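Long-range contact in ORF14 (Streptomyces clavuligerus, PDB 2WPX), which probably acts as an acyltransferase, a tandem GNAT protein of clavulanic acid biosynthesis that binds acetyl-CoA: residues 74-87 and 108-122. Residues are numbered along the deposited sequence; the frame is centred on the assembly and turned at random.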
# COMPACT_ATOMS: atom_id res chain seq x y z
N LEU A 74 12.06 13.19 -1.34
CA LEU A 74 11.97 12.23 -2.43
C LEU A 74 12.37 10.85 -1.93
O LEU A 74 13.42 10.72 -1.37
CB LEU A 74 12.97 12.62 -3.52
CG LEU A 74 13.26 11.61 -4.63
CD1 LEU A 74 12.09 11.51 -5.58
CD2 LEU A 74 14.57 12.00 -5.37
N ARG A 75 11.59 9.82 -2.18
CA ARG A 75 11.98 8.48 -1.73
C ARG A 75 11.90 7.54 -2.91
O ARG A 75 10.86 7.45 -3.56
CB ARG A 75 11.06 7.99 -0.60
CG ARG A 75 10.96 8.94 0.64
CD ARG A 75 10.47 8.16 1.94
NE ARG A 75 11.34 7.01 2.30
CZ ARG A 75 10.96 6.06 3.14
NH1 ARG A 75 9.77 6.14 3.72
NH2 ARG A 75 11.76 5.03 3.41
N LEU A 76 12.99 6.84 -3.20
CA LEU A 76 12.99 5.81 -4.21
C LEU A 76 13.06 4.44 -3.62
O LEU A 76 13.77 4.23 -2.64
CB LEU A 76 14.19 5.93 -5.13
CG LEU A 76 14.13 7.09 -6.11
CD1 LEU A 76 15.10 6.79 -7.22
CD2 LEU A 76 12.71 7.37 -6.64
N ALA A 77 12.39 3.49 -4.24
CA ALA A 77 12.57 2.08 -3.85
C ALA A 77 13.18 1.41 -5.03
O ALA A 77 12.71 1.58 -6.15
CB ALA A 77 11.22 1.41 -3.45
N LEU A 78 14.25 0.66 -4.80
CA LEU A 78 14.95 0.01 -5.90
C LEU A 78 14.84 -1.49 -5.73
O LEU A 78 15.52 -2.07 -4.88
CB LEU A 78 16.45 0.40 -5.93
CG LEU A 78 16.86 1.87 -6.17
CD1 LEU A 78 16.20 2.53 -7.35
CD2 LEU A 78 16.69 2.68 -4.94
N PRO A 79 13.97 -2.13 -6.52
CA PRO A 79 13.92 -3.60 -6.46
C PRO A 79 15.25 -4.22 -6.93
O PRO A 79 15.72 -3.94 -8.04
CB PRO A 79 12.81 -3.95 -7.46
CG PRO A 79 12.07 -2.63 -7.71
CD PRO A 79 13.10 -1.58 -7.57
N ASP A 80 15.87 -5.05 -6.10
CA ASP A 80 17.14 -5.68 -6.51
C ASP A 80 17.02 -6.31 -7.88
O ASP A 80 16.01 -6.94 -8.16
CB ASP A 80 17.56 -6.76 -5.51
CG ASP A 80 17.88 -6.20 -4.17
OD1 ASP A 80 17.63 -6.88 -3.16
OD2 ASP A 80 18.35 -5.05 -4.12
N GLY A 81 18.04 -6.15 -8.73
CA GLY A 81 18.12 -6.88 -10.01
C GLY A 81 17.15 -6.40 -11.09
O GLY A 81 17.09 -6.99 -12.15
N ALA A 82 16.42 -5.32 -10.84
CA ALA A 82 15.41 -4.88 -11.79
C ALA A 82 15.83 -3.56 -12.41
O ALA A 82 16.56 -2.78 -11.80
CB ALA A 82 14.05 -4.71 -11.11
N PRO A 83 15.35 -3.30 -13.60
CA PRO A 83 15.66 -2.10 -14.37
C PRO A 83 14.79 -0.87 -13.95
O PRO A 83 14.87 0.18 -14.56
CB PRO A 83 15.33 -2.54 -15.80
CG PRO A 83 14.15 -3.46 -15.58
CD PRO A 83 14.64 -4.29 -14.44
N THR A 84 14.03 -1.02 -12.90
CA THR A 84 13.08 0.01 -12.48
C THR A 84 13.47 0.74 -11.19
O THR A 84 14.10 0.19 -10.30
CB THR A 84 11.74 -0.69 -12.17
OG1 THR A 84 11.02 -0.85 -13.41
CG2 THR A 84 10.93 0.13 -11.25
N ALA A 85 13.06 1.99 -11.10
CA ALA A 85 13.12 2.71 -9.85
C ALA A 85 11.74 3.28 -9.57
O ALA A 85 11.20 4.03 -10.41
CB ALA A 85 14.11 3.79 -9.93
N ARG A 86 11.20 2.96 -8.40
CA ARG A 86 9.87 3.33 -8.04
C ARG A 86 9.85 4.55 -7.09
O ARG A 86 10.53 4.56 -6.05
CB ARG A 86 9.20 2.17 -7.37
CG ARG A 86 7.94 2.61 -6.69
CD ARG A 86 7.03 1.42 -6.39
NE ARG A 86 7.77 0.19 -6.07
CZ ARG A 86 8.16 -0.15 -4.84
NH1 ARG A 86 7.90 0.70 -3.84
NH2 ARG A 86 8.81 -1.30 -4.60
N VAL A 87 9.02 5.54 -7.42
CA VAL A 87 8.91 6.71 -6.57
C VAL A 87 7.97 6.46 -5.43
O VAL A 87 6.79 6.50 -5.62
CB VAL A 87 8.48 7.97 -7.37
CG1 VAL A 87 8.39 9.18 -6.44
CG2 VAL A 87 9.51 8.24 -8.46
N HIS A 108 16.22 15.22 -9.66
CA HIS A 108 17.07 14.48 -8.75
C HIS A 108 16.69 12.97 -8.83
O HIS A 108 17.57 12.11 -8.94
CB HIS A 108 16.96 15.08 -7.33
CG HIS A 108 17.91 14.51 -6.32
ND1 HIS A 108 17.48 13.86 -5.19
CD2 HIS A 108 19.26 14.48 -6.27
CE1 HIS A 108 18.51 13.43 -4.49
NE2 HIS A 108 19.61 13.79 -5.13
N ALA A 109 15.40 12.67 -8.81
CA ALA A 109 14.90 11.27 -9.07
C ALA A 109 15.51 10.57 -10.30
O ALA A 109 16.09 9.53 -10.17
CB ALA A 109 13.33 11.22 -9.15
N ARG A 110 15.41 11.18 -11.47
CA ARG A 110 16.06 10.64 -12.67
C ARG A 110 17.56 10.44 -12.56
O ARG A 110 18.10 9.42 -13.06
CB ARG A 110 15.68 11.47 -13.91
CG ARG A 110 14.17 11.40 -14.05
CD ARG A 110 13.63 12.26 -15.12
NE ARG A 110 14.26 12.00 -16.39
CZ ARG A 110 15.23 12.76 -16.88
NH1 ARG A 110 15.63 13.80 -16.17
NH2 ARG A 110 15.78 12.51 -18.06
N GLU A 111 18.23 11.37 -11.89
CA GLU A 111 19.65 11.21 -11.56
C GLU A 111 19.94 9.99 -10.62
O GLU A 111 20.90 9.23 -10.86
CB GLU A 111 20.14 12.50 -10.91
CG GLU A 111 21.62 12.58 -10.71
CD GLU A 111 22.06 14.04 -10.54
OE1 GLU A 111 21.82 14.63 -9.45
OE2 GLU A 111 22.67 14.60 -11.51
N LEU A 112 19.12 9.80 -9.57
CA LEU A 112 19.29 8.67 -8.63
C LEU A 112 19.00 7.34 -9.35
O LEU A 112 19.76 6.39 -9.22
CB LEU A 112 18.38 8.81 -7.42
CG LEU A 112 18.73 9.92 -6.43
CD1 LEU A 112 17.65 9.95 -5.30
CD2 LEU A 112 20.23 9.83 -5.86
N ALA A 113 17.97 7.33 -10.19
CA ALA A 113 17.67 6.13 -10.98
C ALA A 113 18.84 5.76 -11.86
O ALA A 113 19.17 4.58 -11.99
CB ALA A 113 16.44 6.30 -11.80
N ARG A 114 19.44 6.77 -12.46
CA ARG A 114 20.55 6.59 -13.34
C ARG A 114 21.79 6.10 -12.57
O ARG A 114 22.55 5.25 -13.03
CB ARG A 114 20.84 7.90 -14.08
CG ARG A 114 20.44 7.85 -15.50
CD ARG A 114 20.19 9.18 -16.19
NE ARG A 114 20.79 10.35 -15.58
CZ ARG A 114 20.15 11.54 -15.49
NH1 ARG A 114 18.93 11.67 -15.97
NH2 ARG A 114 20.73 12.58 -14.93
N LYS A 115 22.00 6.61 -11.37
CA LYS A 115 23.14 6.19 -10.56
C LYS A 115 23.02 4.68 -10.21
O LYS A 115 24.02 3.96 -10.13
CB LYS A 115 23.20 7.06 -9.30
CG LYS A 115 24.21 6.61 -8.32
CD LYS A 115 24.16 7.46 -7.08
CE LYS A 115 23.02 7.03 -6.20
NZ LYS A 115 23.57 7.24 -4.83
N HIS A 116 21.78 4.23 -10.05
CA HIS A 116 21.45 2.86 -9.72
C HIS A 116 21.18 1.96 -10.96
O HIS A 116 20.65 0.85 -10.82
CB HIS A 116 20.20 2.85 -8.85
CG HIS A 116 20.42 3.31 -7.45
ND1 HIS A 116 21.13 2.58 -6.53
CD2 HIS A 116 19.99 4.42 -6.79
CE1 HIS A 116 21.14 3.21 -5.37
NE2 HIS A 116 20.44 4.32 -5.50
N ASP A 117 21.53 2.45 -12.16
CA ASP A 117 21.39 1.68 -13.41
C ASP A 117 19.95 1.34 -13.77
O ASP A 117 19.70 0.35 -14.44
CB ASP A 117 22.23 0.42 -13.39
CG ASP A 117 23.67 0.70 -13.02
OD1 ASP A 117 24.18 0.12 -12.03
OD2 ASP A 117 24.28 1.59 -13.68
N ARG A 118 19.02 2.18 -13.35
CA ARG A 118 17.61 1.98 -13.66
C ARG A 118 17.31 2.82 -14.88
O ARG A 118 17.69 4.01 -14.97
CB ARG A 118 16.73 2.42 -12.47
CG ARG A 118 17.16 1.76 -11.18
CD ARG A 118 17.36 0.26 -11.35
NE ARG A 118 18.00 -0.43 -10.22
CZ ARG A 118 17.36 -1.10 -9.26
NH1 ARG A 118 16.04 -1.13 -9.20
NH2 ARG A 118 18.08 -1.71 -8.32
N THR A 119 16.66 2.17 -15.83
CA THR A 119 16.22 2.78 -17.06
C THR A 119 14.89 3.55 -16.88
O THR A 119 14.60 4.50 -17.64
CB THR A 119 15.97 1.68 -18.12
OG1 THR A 119 17.18 0.95 -18.32
CG2 THR A 119 15.51 2.28 -19.44
N THR A 120 14.09 3.13 -15.91
CA THR A 120 12.68 3.54 -15.85
C THR A 120 12.28 4.00 -14.42
O THR A 120 12.69 3.39 -13.40
CB THR A 120 11.72 2.41 -16.31
OG1 THR A 120 11.91 2.14 -17.70
CG2 THR A 120 10.29 2.82 -16.14
N LEU A 121 11.52 5.08 -14.36
CA LEU A 121 11.02 5.58 -13.10
C LEU A 121 9.51 5.31 -13.12
O LEU A 121 8.86 5.52 -14.15
CB LEU A 121 11.29 7.05 -13.07
CG LEU A 121 11.90 7.75 -11.88
CD1 LEU A 121 12.74 6.87 -10.93
CD2 LEU A 121 12.67 8.93 -12.43
N THR A 122 8.95 4.76 -12.05
CA THR A 122 7.51 4.48 -12.03
C THR A 122 6.89 5.07 -10.81
O THR A 122 7.55 5.32 -9.78
CB THR A 122 7.11 2.96 -12.11
OG1 THR A 122 7.42 2.31 -10.88
CG2 THR A 122 7.82 2.22 -13.26
O HOH W 1 18.08 -2.71 -5.69
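Arg-118 turns its guanidinium into the hairpin bend between strands 74-79 and 84-87. Its chain folds back at chi2 (-48°), which brings the flat group between Leu-78 CB over one face and Ala-82 O over the opposite face. Thr-84 O lies at the edge, near the guanidinium plane, and accepts a hydrogen bond from Arg-118 NH1 at 2.6 Å. Pro-79 O takes weak hydrogen bonds from Arg-118 NH1 and NH2. Arg-118 NE reaches back to His-116 O, and a water bridges NH2 to Leu-78 O and Asp-80 OD2. These bonds fix the rotation of the group.

Leu-78 also sets CG over one face of the His-116 ring, a CH-pi contact 4.1 Å from the centroid. His-116 NE2 is hydrogen-bonded to Asp-60 OD2. Leu-74 puts CD2 against Leu-112 CD1 (3.7 Å), and CD1 against Ala-109 CB. Ala-85 CB touches Ala-113 CB and lies 3.5 Å from Leu-121 CD1.

Strands 84-87 and 120-122 pair in parallel, from Ala-85 N to Thr-120 O (2.7 Å) up to Val-87 N to Thr-122 O. A Schellman motif at Asp-117 ends the helix between them. Strand 84-92, helix 101-115 and strand 120-127 form a beta-alpha-beta unit of the GNAT fold; strand 84-92 leads to the acetyl-CoA site.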